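Local coordinates for protein CDP-glucose 4,6-dehydratase (Salmonella enterica subsp. enterica serovar Typhi, PDB 1WVG) that catalyses the NAD-dependent dehydration of CDP-D-glucose to CDP-4-dehydro-6-deoxy-D-glucose, an early step toward CDP-linked dideoxy sugars for the lipopolysaccharide O-antigen, at residues G19-W24 and V191-V196; S132-D137 and S228-Q233. All coordinates share one frame; numbering follows the deposited sequence.

Contact 1 (G19-W24 and V191-V196). With APR (adenosine-5-diphosphoribose), chain C; CXY (cytidine-5'-diphospho-beta-D-xylose), chain D.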
ATOM      1  N   GLY A  19     -16.032  -5.999  34.040  1.00 21.47           N
ATOM      2  CA  GLY A  19     -16.830  -6.075  32.852  1.00 16.98           C
ATOM      3  C   GLY A  19     -17.154  -7.485  32.404  1.00 22.55           C
ATOM      4  O   GLY A  19     -16.893  -8.497  33.077  1.00 25.08           O
ATOM      5  N   PHE A  20     -17.749  -7.490  31.204  1.00 20.92           N
ATOM      6  CA  PHE A  20     -18.172  -8.716  30.546  1.00 24.03           C
ATOM      7  C   PHE A  20     -16.980  -9.615  30.243  1.00 20.92           C
ATOM      8  O   PHE A  20     -16.902 -10.752  30.705  1.00 20.93           O
ATOM      9  CB  PHE A  20     -19.022  -8.357  29.307  1.00 20.68           C
ATOM     10  CG  PHE A  20     -19.400  -9.514  28.419  1.00 20.74           C
ATOM     11  CD1 PHE A  20     -20.158 -10.580  28.900  1.00 22.86           C
ATOM     12  CD2 PHE A  20     -19.024  -9.508  27.075  1.00 19.83           C
ATOM     13  CE1 PHE A  20     -20.536 -11.640  28.077  1.00 23.16           C
ATOM     14  CE2 PHE A  20     -19.374 -10.562  26.234  1.00 21.42           C
ATOM     15  CZ  PHE A  20     -20.153 -11.605  26.736  1.00 19.58           C
ATOM     16  N   LYS A  21     -16.038  -9.087  29.462  1.00 24.20           N
ATOM     17  CA  LYS A  21     -14.846  -9.853  29.115  1.00 25.40           C
ATOM     18  C   LYS A  21     -14.045 -10.189  30.367  1.00 17.27           C
ATOM     19  O   LYS A  21     -13.569 -11.323  30.522  1.00 21.76           O
ATOM     20  CB  LYS A  21     -13.920  -9.096  28.135  1.00 23.77           C
ATOM     21  CG  LYS A  21     -14.534  -8.686  26.798  1.00 48.96           C
ATOM     22  CD  LYS A  21     -13.808  -9.198  25.546  1.00 32.07           C
ATOM     23  CE  LYS A  21     -12.499  -8.497  25.225  1.00 36.22           C
ATOM     24  NZ  LYS A  21     -12.370  -8.046  23.826  1.00 31.98           N
ATOM     25  N   GLY A  22     -13.899  -9.152  31.218  1.00 16.60           N
ATOM     26  CA  GLY A  22     -13.132  -9.254  32.453  1.00 18.90           C
ATOM     27  C   GLY A  22     -13.580 -10.352  33.372  1.00 24.51           C
ATOM     28  O   GLY A  22     -12.773 -11.126  33.919  1.00 24.00           O
ATOM     29  N   SER A  23     -14.904 -10.387  33.541  1.00 20.77           N
ATOM     30  CA  SER A  23     -15.512 -11.364  34.418  1.00 18.43           C
ATOM     31  C   SER A  23     -15.286 -12.755  33.928  1.00 22.17           C
ATOM     32  O   SER A  23     -14.971 -13.670  34.685  1.00 27.60           O
ATOM     33  CB  SER A  23     -17.004 -11.132  34.510  1.00 27.36           C
ATOM     34  OG  SER A  23     -17.202  -9.978  35.276  1.00 32.81           O
ATOM     35  N   TRP A  24     -15.461 -12.924  32.634  1.00 21.99           N
ATOM     36  CA  TRP A  24     -15.263 -14.255  32.079  1.00 25.40           C
ATOM     37  C   TRP A  24     -13.794 -14.648  32.187  1.00 26.18           C
ATOM     38  O   TRP A  24     -13.427 -15.794  32.511  1.00 21.06           O
ATOM     39  CB  TRP A  24     -15.749 -14.324  30.631  1.00 23.50           C
ATOM     40  CG  TRP A  24     -17.225 -14.529  30.424  1.00 20.23           C
ATOM     41  CD1 TRP A  24     -18.115 -13.585  30.030  1.00 23.74           C
ATOM     42  CD2 TRP A  24     -17.958 -15.750  30.517  1.00 19.39           C
ATOM     43  NE1 TRP A  24     -19.380 -14.127  29.882  1.00 26.93           N
ATOM     44  CE2 TRP A  24     -19.310 -15.469  30.157  1.00 25.17           C
ATOM     45  CE3 TRP A  24     -17.624 -17.038  30.908  1.00 20.59           C
ATOM     46  CZ2 TRP A  24     -20.314 -16.462  30.152  1.00 25.14           C
ATOM     47  CZ3 TRP A  24     -18.610 -18.019  30.888  1.00 26.03           C
ATOM     48  CH2 TRP A  24     -19.935 -17.751  30.508  1.00 22.71           C
ATOM     49  N   VAL A 191      -3.729  -7.334  21.354  1.00 18.36           N
ATOM     50  CA  VAL A 191      -4.639  -8.327  20.866  1.00 16.64           C
ATOM     51  C   VAL A 191      -5.915  -7.662  20.408  1.00 25.19           C
ATOM     52  O   VAL A 191      -6.466  -6.812  21.104  1.00 19.76           O
ATOM     53  CB  VAL A 191      -4.851  -9.393  21.935  1.00 17.05           C
ATOM     54  CG1 VAL A 191      -3.520 -10.107  22.130  1.00 10.41           C
ATOM     55  CG2 VAL A 191      -5.177  -8.643  23.204  1.00 15.03           C
ATOM     56  N   ARG A 192      -6.332  -8.041  19.207  1.00 19.53           N
ATOM     57  CA  ARG A 192      -7.488  -7.461  18.577  1.00 18.05           C
ATOM     58  C   ARG A 192      -8.531  -8.491  18.362  1.00 26.34           C
ATOM     59  O   ARG A 192      -8.400  -9.330  17.435  1.00 20.89           O
ATOM     60  CB  ARG A 192      -7.111  -6.825  17.229  1.00 15.90           C
ATOM     61  CG  ARG A 192      -5.832  -6.035  17.371  1.00 15.29           C
ATOM     62  CD  ARG A 192      -5.080  -5.852  16.073  1.00 18.51           C
ATOM     63  NE  ARG A 192      -3.850  -5.166  16.415  1.00 17.59           N
ATOM     64  CZ  ARG A 192      -2.834  -4.965  15.590  1.00 25.67           C
ATOM     65  NH1 ARG A 192      -2.894  -5.362  14.310  1.00 16.43           N
ATOM     66  NH2 ARG A 192      -1.730  -4.336  16.066  1.00 17.98           N
ATOM     67  N   ALA A 193      -9.579  -8.426  19.188  1.00 19.67           N
ATOM     68  CA  ALA A 193     -10.626  -9.436  19.027  1.00 20.66           C
ATOM     69  C   ALA A 193     -11.731  -8.986  18.120  1.00 18.91           C
ATOM     70  O   ALA A 193     -11.723  -7.842  17.673  1.00 23.28           O
ATOM     71  CB  ALA A 193     -11.199  -9.836  20.358  1.00 19.47           C
ATOM     72  N   GLY A 194     -12.656  -9.911  17.851  1.00 22.47           N
ATOM     73  CA  GLY A 194     -13.820  -9.626  17.029  1.00 26.71           C
ATOM     74  C   GLY A 194     -14.934  -9.017  17.913  1.00 31.69           C
ATOM     75  O   GLY A 194     -14.662  -8.252  18.849  1.00 33.27           O
ATOM     76  N   ASN A 195     -16.194  -9.337  17.590  1.00 21.13           N
ATOM     77  CA  ASN A 195     -17.352  -8.887  18.342  1.00 20.54           C
ATOM     78  C   ASN A 195     -17.741 -10.045  19.233  1.00 20.45           C
ATOM     79  O   ASN A 195     -18.232 -11.028  18.705  1.00 21.46           O
ATOM     80  CB  ASN A 195     -18.528  -8.539  17.425  1.00 20.46           C
ATOM     81  CG  ASN A 195     -18.421  -7.099  16.976  1.00 40.49           C
ATOM     82  OD1 ASN A 195     -17.364  -6.675  16.493  1.00 24.03           O
ATOM     83  ND2 ASN A 195     -19.506  -6.332  17.087  1.00 16.41           N
ATOM     84  N   VAL A 196     -17.446  -9.942  20.546  1.00 23.64           N
ATOM     85  CA  VAL A 196     -17.744 -10.994  21.509  1.00 20.47           C
ATOM     86  C   VAL A 196     -19.192 -10.960  21.912  1.00 26.03           C
ATOM     87  O   VAL A 196     -19.730  -9.916  22.253  1.00 27.21           O
ATOM     88  CB  VAL A 196     -16.946 -10.932  22.825  1.00 20.65           C
ATOM     89  CG1 VAL A 196     -15.527 -11.385  22.596  1.00 17.60           C
ATOM     90  CG2 VAL A 196     -16.954  -9.531  23.428  1.00 19.16           C
TER
HETATM   91  N1  APR C 400     -10.975   2.998  35.051  1.00 23.39           N
HETATM   92  C2  APR C 400     -11.004   1.671  35.319  1.00 18.70           C
HETATM   93  N3  APR C 400     -11.745   0.750  34.783  1.00 16.60           N
HETATM   94  C4  APR C 400     -12.546   1.250  33.819  1.00 16.67           C
HETATM   95  C5  APR C 400     -12.630   2.542  33.406  1.00 16.61           C
HETATM   96  C6  APR C 400     -11.797   3.485  34.082  1.00 22.54           C
HETATM   97  N6  APR C 400     -11.685   4.798  33.820  1.00 20.22           N
HETATM   98  N7  APR C 400     -13.552   2.668  32.375  1.00 16.14           N
HETATM   99  C8  APR C 400     -14.020   1.442  32.200  1.00 11.23           C
HETATM  100  N9  APR C 400     -13.443   0.549  33.048  1.00 26.91           N
HETATM  101  C1' APR C 400     -13.686  -0.876  33.189  1.00 22.70           C
HETATM  102  C2' APR C 400     -15.101  -1.145  33.621  1.00 25.25           C
HETATM  103  O2' APR C 400     -15.254  -0.853  35.018  1.00 27.03           O
HETATM  104  C3' APR C 400     -15.168  -2.640  33.301  1.00 16.08           C
HETATM  105  O3' APR C 400     -14.531  -3.529  34.230  1.00 21.69           O
HETATM  106  O4' APR C 400     -13.612  -1.470  31.933  1.00 22.99           O
HETATM  107  C4' APR C 400     -14.432  -2.642  31.934  1.00 13.81           C
HETATM  108  C5' APR C 400     -15.321  -2.479  30.738  1.00 16.41           C
HETATM  109  O5' APR C 400     -16.108  -3.691  30.619  1.00 24.68           O
HETATM  110  PA  APR C 400     -17.436  -3.763  29.679  1.00 26.37           P
HETATM  111  O1A APR C 400     -18.136  -2.419  29.542  1.00 22.94           O
HETATM  112  O2A APR C 400     -18.217  -5.041  30.061  1.00 25.08           O
HETATM  113  O3A APR C 400     -16.784  -4.018  28.268  1.00 23.39           O
HETATM  114  PB  APR C 400     -16.158  -5.411  27.708  1.00 22.84           P
HETATM  115  O1B APR C 400     -17.112  -5.899  26.644  1.00 28.18           O
HETATM  116  O2B APR C 400     -15.740  -6.345  28.829  1.00 28.55           O
HETATM  117  O5D APR C 400     -14.785  -4.859  27.120  1.00 39.81           O
HETATM  118  C5D APR C 400     -13.563  -5.323  27.716  1.00 35.08           C
HETATM  119  O4D APR C 400     -12.350  -5.531  25.562  1.00 28.91           O
HETATM  120  O1D APR C 400     -13.479  -5.169  23.544  1.00 34.29           O
HETATM  121  C1D APR C 400     -12.548  -4.618  24.520  1.00 40.39           C
HETATM  122  O2D APR C 400     -12.832  -2.184  24.517  1.00 30.88           O
HETATM  123  C2D APR C 400     -13.187  -3.417  25.173  1.00 39.79           C
HETATM  124  O3D APR C 400     -11.195  -2.784  26.318  1.00 34.05           O
HETATM  125  C3D APR C 400     -12.481  -3.367  26.516  1.00 80.62           C
HETATM  126  C4D APR C 400     -12.420  -4.839  26.852  1.00 45.62           C
HETATM  127  O1B CXY D 401     -19.543  -3.518  16.700  1.00 29.16           O
HETATM  128  PB  CXY D 401     -19.912  -2.792  17.978  1.00 28.73           P
HETATM  129  O2B CXY D 401     -20.328  -1.359  17.773  1.00 25.77           O
HETATM  130  O1' CXY D 401     -18.649  -2.861  19.029  1.00 29.67           O
HETATM  131  O3A CXY D 401     -21.022  -3.762  18.441  1.00 26.46           O
HETATM  132  PA  CXY D 401     -22.656  -3.591  18.544  1.00 28.73           P
HETATM  133  O1A CXY D 401     -23.133  -4.867  19.142  1.00 18.54           O
HETATM  134  O2A CXY D 401     -23.016  -2.382  19.316  1.00 23.86           O
HETATM  135  O5D CXY D 401     -23.050  -3.389  17.015  1.00 35.02           O
HETATM  136  C5D CXY D 401     -23.040  -4.540  16.160  1.00 35.54           C
HETATM  137  C4D CXY D 401     -23.794  -4.206  14.896  1.00 27.79           C
HETATM  138  O4D CXY D 401     -25.199  -4.457  15.143  1.00 23.69           O
HETATM  139  C3D CXY D 401     -23.668  -2.785  14.347  1.00 19.35           C
HETATM  140  O3D CXY D 401     -23.694  -2.664  12.879  1.00 26.15           O
HETATM  141  C2D CXY D 401     -24.921  -2.182  15.007  1.00 18.82           C
HETATM  142  O2D CXY D 401     -25.309  -1.018  14.273  1.00 26.64           O
HETATM  143  C1D CXY D 401     -25.909  -3.307  14.796  1.00 25.69           C
HETATM  144  N1  CXY D 401     -27.091  -3.224  15.659  1.00 22.25           N
HETATM  145  C6  CXY D 401     -26.954  -3.269  17.037  1.00 32.21           C
HETATM  146  C5  CXY D 401     -27.978  -3.221  17.852  1.00 41.10           C
HETATM  147  C4  CXY D 401     -29.307  -3.097  17.361  1.00 39.91           C
HETATM  148  N3  CXY D 401     -29.389  -3.072  15.959  1.00 18.64           N
HETATM  149  C2  CXY D 401     -28.333  -3.122  15.064  1.00 32.34           C
HETATM  150  N4  CXY D 401     -30.322  -3.011  18.043  1.00 28.90           N
HETATM  151  O2  CXY D 401     -28.480  -3.070  13.838  1.00 24.87           O
HETATM  152  C1' CXY D 401     -18.630  -4.041  19.812  1.00 32.29           C
HETATM  153  C2' CXY D 401     -18.183  -3.620  21.191  1.00 33.86           C
HETATM  154  C3' CXY D 401     -16.793  -3.034  21.033  1.00 26.04           C
HETATM  155  C4' CXY D 401     -15.842  -4.076  20.444  1.00 20.22           C
HETATM  156  C5' CXY D 401     -16.395  -4.584  19.119  1.00 17.17           C
HETATM  157  O2' CXY D 401     -19.046  -2.606  21.748  1.00 26.37           O
HETATM  158  O3' CXY D 401     -16.275  -2.682  22.329  1.00 21.96           O
HETATM  159  O4' CXY D 401     -14.543  -3.513  20.274  1.00 28.08           O
HETATM  160  O5' CXY D 401     -17.733  -5.064  19.279  1.00 29.32           O
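Phe20 and Lys21 meet Val196 where the first turn of helix 20-31 faces strand 187-197 in the Rossmann fold, at the glycine-rich dinucleotide loop of the short-chain dehydrogenase/reductase family. The tight part is one methyl group: Val196 CG2 lies at the edge of the Phe20 ring, near its plane, 3.8 Å from CE2. With CG anti to the backbone N (chi1 173°), the Phe20 ring extends toward the strand, and the valine comes alongside it, pointing the other way. Val196 CG2 also receives the middle of the Lys21 chain, at 3.8 Å from CD, the lysine running roughly perpendicular to the valine. Beyond CD the contact with the strand loosens, and the chain runs close along the ribose of APR instead, with Lys21 CE 3.0 Å from APR O4D. Lys21 NZ passes Ala193 CB at 4.1 Å and makes only a weak hydrogen bond to APR O1D; its stronger partner is the hydroxyl of Tyr242, on helix 236-251.

What holds this helix end to the cofactor fragment is largely backbone. Phe20 N points almost straight at APR O2A (2.7 Å, 176°), and Lys21 N gives its hydrogen to O2B on the second phosphate at 2.8 Å, so the pyrophosphate sits on the helix N-terminus, whose dipole probably favours its charge. Gly19, the N-cap, offers its O to both Ser23 N and Ser23 OG, from opposite faces of the carbonyl plane. On the strand, the CB of Asn195 turns away from the helix, and its ND2 donates to CXY O1B at 2.8 Å.

Contact 2 (S132-D137 and S228-Q233). With CXY (cytidine-5'-diphospho-beta-D-xylose), chain D.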
ATOM      1  N   SER A 132      -8.976  -3.538  20.077  1.00 16.79           N
ATOM      2  CA  SER A 132     -10.288  -3.780  19.492  1.00 19.32           C
ATOM      3  C   SER A 132     -10.173  -4.064  18.005  1.00 17.33           C
ATOM      4  O   SER A 132      -9.215  -3.633  17.327  1.00 23.12           O
ATOM      5  CB  SER A 132     -11.020  -2.447  19.603  1.00 23.57           C
ATOM      6  OG  SER A 132     -12.255  -2.441  18.908  1.00 30.80           O
ATOM      7  N   ASP A 133     -11.195  -4.714  17.486  1.00 22.03           N
ATOM      8  CA  ASP A 133     -11.261  -4.959  16.048  1.00 19.52           C
ATOM      9  C   ASP A 133     -11.465  -3.608  15.320  1.00 22.88           C
ATOM     10  O   ASP A 133     -11.211  -3.467  14.127  1.00 22.83           O
ATOM     11  CB  ASP A 133     -12.319  -6.026  15.665  1.00 16.39           C
ATOM     12  CG  ASP A 133     -13.769  -5.785  16.073  1.00 22.79           C
ATOM     13  OD1 ASP A 133     -14.658  -6.620  15.897  1.00 27.37           O
ATOM     14  OD2 ASP A 133     -14.017  -4.595  16.564  1.00 21.09           O
ATOM     15  N   LYS A 134     -11.879  -2.566  16.049  1.00 13.34           N
ATOM     16  CA  LYS A 134     -12.090  -1.254  15.465  1.00 14.67           C
ATOM     17  C   LYS A 134     -10.852  -0.397  15.336  1.00 18.62           C
ATOM     18  O   LYS A 134     -10.935   0.749  14.907  1.00 17.93           O
ATOM     19  CB  LYS A 134     -13.150  -0.499  16.246  1.00 17.29           C
ATOM     20  CG  LYS A 134     -14.385  -1.365  16.281  1.00 20.26           C
ATOM     21  CD  LYS A 134     -15.682  -0.601  16.235  1.00 33.28           C
ATOM     22  CE  LYS A 134     -16.806  -1.402  16.887  1.00 45.71           C
ATOM     23  NZ  LYS A 134     -16.835  -2.805  16.443  1.00 49.49           N
ATOM     24  N   CYS A 135      -9.702  -0.919  15.707  1.00 15.85           N
ATOM     25  CA  CYS A 135      -8.469  -0.120  15.604  1.00 16.50           C
ATOM     26  C   CYS A 135      -8.030   0.203  14.174  1.00 20.07           C
ATOM     27  O   CYS A 135      -7.334   1.214  13.891  1.00 12.77           O
ATOM     28  CB  CYS A 135      -7.289  -0.751  16.400  1.00 20.38           C
ATOM     29  SG  CYS A 135      -6.704  -2.331  15.698  1.00 19.78           S
ATOM     30  N   TYR A 136      -8.410  -0.696  13.247  1.00 15.35           N
ATOM     31  CA  TYR A 136      -7.991  -0.537  11.859  1.00 16.09           C
ATOM     32  C   TYR A 136      -8.751   0.532  11.114  1.00 20.08           C
ATOM     33  O   TYR A 136      -9.960   0.677  11.239  1.00 19.75           O
ATOM     34  CB  TYR A 136      -8.183  -1.858  11.070  1.00 15.45           C
ATOM     35  CG  TYR A 136      -7.353  -3.046  11.557  1.00 18.08           C
ATOM     36  CD1 TYR A 136      -7.955  -4.102  12.252  1.00 14.98           C
ATOM     37  CD2 TYR A 136      -5.982  -3.135  11.303  1.00 14.88           C
ATOM     38  CE1 TYR A 136      -7.213  -5.196  12.707  1.00 17.90           C
ATOM     39  CE2 TYR A 136      -5.226  -4.224  11.749  1.00 13.69           C
ATOM     40  CZ  TYR A 136      -5.840  -5.270  12.445  1.00 15.16           C
ATOM     41  OH  TYR A 136      -5.102  -6.339  12.901  1.00 16.09           O
ATOM     42  N   ASP A 137      -8.042   1.240  10.265  1.00 17.66           N
ATOM     43  CA  ASP A 137      -8.715   2.205   9.428  1.00 16.64           C
ATOM     44  C   ASP A 137      -9.732   1.380   8.629  1.00 21.34           C
ATOM     45  O   ASP A 137      -9.320   0.421   7.978  1.00 16.06           O
ATOM     46  CB  ASP A 137      -7.610   2.745   8.486  1.00 15.73           C
ATOM     47  CG  ASP A 137      -8.178   3.713   7.516  1.00 27.16           C
ATOM     48  OD1 ASP A 137      -9.137   4.393   7.783  1.00 26.48           O
ATOM     49  OD2 ASP A 137      -7.607   3.677   6.352  1.00 36.52           O
ATOM     50  N   SER A 228     -25.285  -5.168   8.347  1.00 27.60           N
ATOM     51  CA  SER A 228     -23.923  -4.967   8.710  1.00 25.06           C
ATOM     52  C   SER A 228     -23.345  -6.338   9.035  1.00 25.09           C
ATOM     53  O   SER A 228     -24.067  -7.300   9.366  1.00 21.91           O
ATOM     54  CB  SER A 228     -23.795  -4.002   9.872  1.00 25.45           C
ATOM     55  OG  SER A 228     -24.097  -2.704   9.411  1.00 28.37           O
ATOM     56  N   ILE A 229     -22.030  -6.384   8.942  1.00 20.26           N
ATOM     57  CA  ILE A 229     -21.255  -7.552   9.236  1.00 15.72           C
ATOM     58  C   ILE A 229     -20.222  -7.247  10.326  1.00 15.46           C
ATOM     59  O   ILE A 229     -19.614  -6.167  10.311  1.00 18.00           O
ATOM     60  CB  ILE A 229     -20.514  -7.914   7.966  1.00 19.96           C
ATOM     61  CG1 ILE A 229     -21.561  -8.487   7.025  1.00 23.38           C
ATOM     62  CG2 ILE A 229     -19.456  -8.956   8.328  1.00 18.94           C
ATOM     63  CD1 ILE A 229     -21.043  -8.637   5.608  1.00 31.68           C
ATOM     64  N   ARG A 230     -20.012  -8.217  11.228  1.00 15.17           N
ATOM     65  CA  ARG A 230     -19.044  -8.126  12.325  1.00 16.62           C
ATOM     66  C   ARG A 230     -18.408  -9.488  12.487  1.00 19.17           C
ATOM     67  O   ARG A 230     -18.988 -10.490  12.053  1.00 22.76           O
ATOM     68  CB  ARG A 230     -19.766  -7.833  13.647  1.00 19.44           C
ATOM     69  CG  ARG A 230     -20.307  -6.416  13.762  1.00 19.58           C
ATOM     70  CD  ARG A 230     -19.195  -5.391  13.565  1.00 20.08           C
ATOM     71  NE  ARG A 230     -19.613  -4.033  13.781  1.00 23.19           N
ATOM     72  CZ  ARG A 230     -19.986  -3.232  12.806  1.00 39.54           C
ATOM     73  NH1 ARG A 230     -20.013  -3.619  11.537  1.00 18.94           N
ATOM     74  NH2 ARG A 230     -20.336  -1.999  13.126  1.00 23.51           N
ATOM     75  N   PRO A 231     -17.258  -9.550  13.147  1.00 21.14           N
ATOM     76  CA  PRO A 231     -16.605 -10.825  13.340  1.00 22.48           C
ATOM     77  C   PRO A 231     -17.153 -11.501  14.577  1.00 21.68           C
ATOM     78  O   PRO A 231     -16.442 -11.679  15.563  1.00 21.39           O
ATOM     79  CB  PRO A 231     -15.091 -10.538  13.539  1.00 25.39           C
ATOM     80  CG  PRO A 231     -14.908  -9.024  13.470  1.00 24.73           C
ATOM     81  CD  PRO A 231     -16.312  -8.415  13.333  1.00 26.50           C
ATOM     82  N   TRP A 232     -18.424 -11.897  14.534  1.00 21.87           N
ATOM     83  CA  TRP A 232     -19.075 -12.526  15.690  1.00 21.60           C
ATOM     84  C   TRP A 232     -18.404 -13.733  16.327  1.00 27.49           C
ATOM     85  O   TRP A 232     -18.115 -14.728  15.652  1.00 27.93           O
ATOM     86  CB  TRP A 232     -20.526 -12.894  15.381  1.00 15.50           C
ATOM     87  CG  TRP A 232     -21.204 -11.911  14.467  1.00 19.80           C
ATOM     88  CD1 TRP A 232     -21.425 -12.056  13.123  1.00 24.18           C
ATOM     89  CD2 TRP A 232     -21.779 -10.650  14.827  1.00 22.68           C
ATOM     90  NE1 TRP A 232     -22.105 -10.974  12.620  1.00 25.00           N
ATOM     91  CE2 TRP A 232     -22.346 -10.091  13.638  1.00 20.57           C
ATOM     92  CE3 TRP A 232     -21.871  -9.949  16.036  1.00 25.40           C
ATOM     93  CZ2 TRP A 232     -22.991  -8.845  13.628  1.00 24.52           C
ATOM     94  CZ3 TRP A 232     -22.501  -8.705  15.993  1.00 32.80           C
ATOM     95  CH2 TRP A 232     -23.069  -8.162  14.821  1.00 31.10           C
ATOM     96  N   GLN A 233     -18.245 -13.701  17.653  1.00 19.24           N
ATOM     97  CA  GLN A 233     -17.656 -14.855  18.276  1.00 22.28           C
ATOM     98  C   GLN A 233     -17.926 -14.987  19.761  1.00 21.11           C
ATOM     99  O   GLN A 233     -17.915 -14.032  20.519  1.00 25.10           O
ATOM    100  CB  GLN A 233     -16.125 -14.830  18.062  1.00 26.95           C
ATOM    101  CG  GLN A 233     -15.484 -13.693  18.867  1.00 25.81           C
ATOM    102  CD  GLN A 233     -13.986 -13.491  18.651  1.00 32.62           C
ATOM    103  OE1 GLN A 233     -13.456 -12.408  18.942  1.00 26.49           O
ATOM    104  NE2 GLN A 233     -13.284 -14.528  18.194  1.00 27.11           N
TER
HETATM  105  O1B CXY D 401     -19.543  -3.518  16.700  1.00 29.16           O
HETATM  106  PB  CXY D 401     -19.912  -2.792  17.978  1.00 28.73           P
HETATM  107  O2B CXY D 401     -20.328  -1.359  17.773  1.00 25.77           O
HETATM  108  O1' CXY D 401     -18.649  -2.861  19.029  1.00 29.67           O
HETATM  109  O3A CXY D 401     -21.022  -3.762  18.441  1.00 26.46           O
HETATM  110  PA  CXY D 401     -22.656  -3.591  18.544  1.00 28.73           P
HETATM  111  O1A CXY D 401     -23.133  -4.867  19.142  1.00 18.54           O
HETATM  112  O2A CXY D 401     -23.016  -2.382  19.316  1.00 23.86           O
HETATM  113  O5D CXY D 401     -23.050  -3.389  17.015  1.00 35.02           O
HETATM  114  C5D CXY D 401     -23.040  -4.540  16.160  1.00 35.54           C
HETATM  115  C4D CXY D 401     -23.794  -4.206  14.896  1.00 27.79           C
HETATM  116  O4D CXY D 401     -25.199  -4.457  15.143  1.00 23.69           O
HETATM  117  C3D CXY D 401     -23.668  -2.785  14.347  1.00 19.35           C
HETATM  118  O3D CXY D 401     -23.694  -2.664  12.879  1.00 26.15           O
HETATM  119  C2D CXY D 401     -24.921  -2.182  15.007  1.00 18.82           C
HETATM  120  O2D CXY D 401     -25.309  -1.018  14.273  1.00 26.64           O
HETATM  121  C1D CXY D 401     -25.909  -3.307  14.796  1.00 25.69           C
HETATM  122  N1  CXY D 401     -27.091  -3.224  15.659  1.00 22.25           N
HETATM  123  C6  CXY D 401     -26.954  -3.269  17.037  1.00 32.21           C
HETATM  124  C5  CXY D 401     -27.978  -3.221  17.852  1.00 41.10           C
HETATM  125  C4  CXY D 401     -29.307  -3.097  17.361  1.00 39.91           C
HETATM  126  N3  CXY D 401     -29.389  -3.072  15.959  1.00 18.64           N
HETATM  127  C2  CXY D 401     -28.333  -3.122  15.064  1.00 32.34           C
HETATM  128  N4  CXY D 401     -30.322  -3.011  18.043  1.00 28.90           N
HETATM  129  O2  CXY D 401     -28.480  -3.070  13.838  1.00 24.87           O
HETATM  130  C1' CXY D 401     -18.630  -4.041  19.812  1.00 32.29           C
HETATM  131  C2' CXY D 401     -18.183  -3.620  21.191  1.00 33.86           C
HETATM  132  C3' CXY D 401     -16.793  -3.034  21.033  1.00 26.04           C
HETATM  133  C4' CXY D 401     -15.842  -4.076  20.444  1.00 20.22           C
HETATM  134  C5' CXY D 401     -16.395  -4.584  19.119  1.00 17.17           C
HETATM  135  O2' CXY D 401     -19.046  -2.606  21.748  1.00 26.37           O
HETATM  136  O3' CXY D 401     -16.275  -2.682  22.329  1.00 21.96           O
HETATM  137  O4' CXY D 401     -14.543  -3.513  20.274  1.00 28.08           O
HETATM  138  O5' CXY D 401     -17.733  -5.064  19.279  1.00 29.32           O
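The Arg230 guanidinium and Lys134 NZ converge on the sugar nucleotide in this Rossmann-fold dehydratase, between the loop after strand 126-130 and the lead-in to strand 232-234. CXY O3D lies over one face of the guanidinium, displaced toward its rim, while CXY O1B sits at the edge, in plane, and accepts from NE (3.0 Å, 164°). The Trp232 ring carries Arg230 CB over one face and has CXY C5D at its edge. Arg230 NH1 turns back onto Ile229 O at 2.9 Å and NH2 reaches Ala300 O, which should fix the group's rotation.

Lys134 NZ comes in obliquely, 4.0 Å from Arg230 NE, but the like charges share the phosphate: NZ donates to the same O1B at 2.8 Å. Kinks at chi2 (-145°) and chi4 (-46°) bring NZ there, and it also forms a salt bridge to Asp133 OD2 (3.3 Å), whose hydrogen bond is weak. At the start of segment 132-137 Ser132 OG accepts from Lys134 N, an ST turn, and also lies close to CXY O4'. The direct protein packing is small: Pro231, centre of an inverse gamma turn, presents its ring to Asp133, with CG 3.4 Å from OD1.

Both contacts are buried, contact 1 close to the centre of the chain and contact 2 farther out; their centres are about 12 Å apart. Strand 187-197, used by contact 1, is the sheet neighbour of strand 232-234, used by contact 2, and Gly194 N probably bonds Gln233 OE1 between them. Arg192 NH1 likewise meets Tyr136 OH. The chemistry changes with position: contact 1 combines apolar packing with helix-end amides that hold the cofactor's pyrophosphate, whereas contact 2 is mostly charged side chains around the substrate analogue's phosphate. They converge on CXY O1B, which takes bonds from Asn195 of one and from Lys134 and Arg230 of the other.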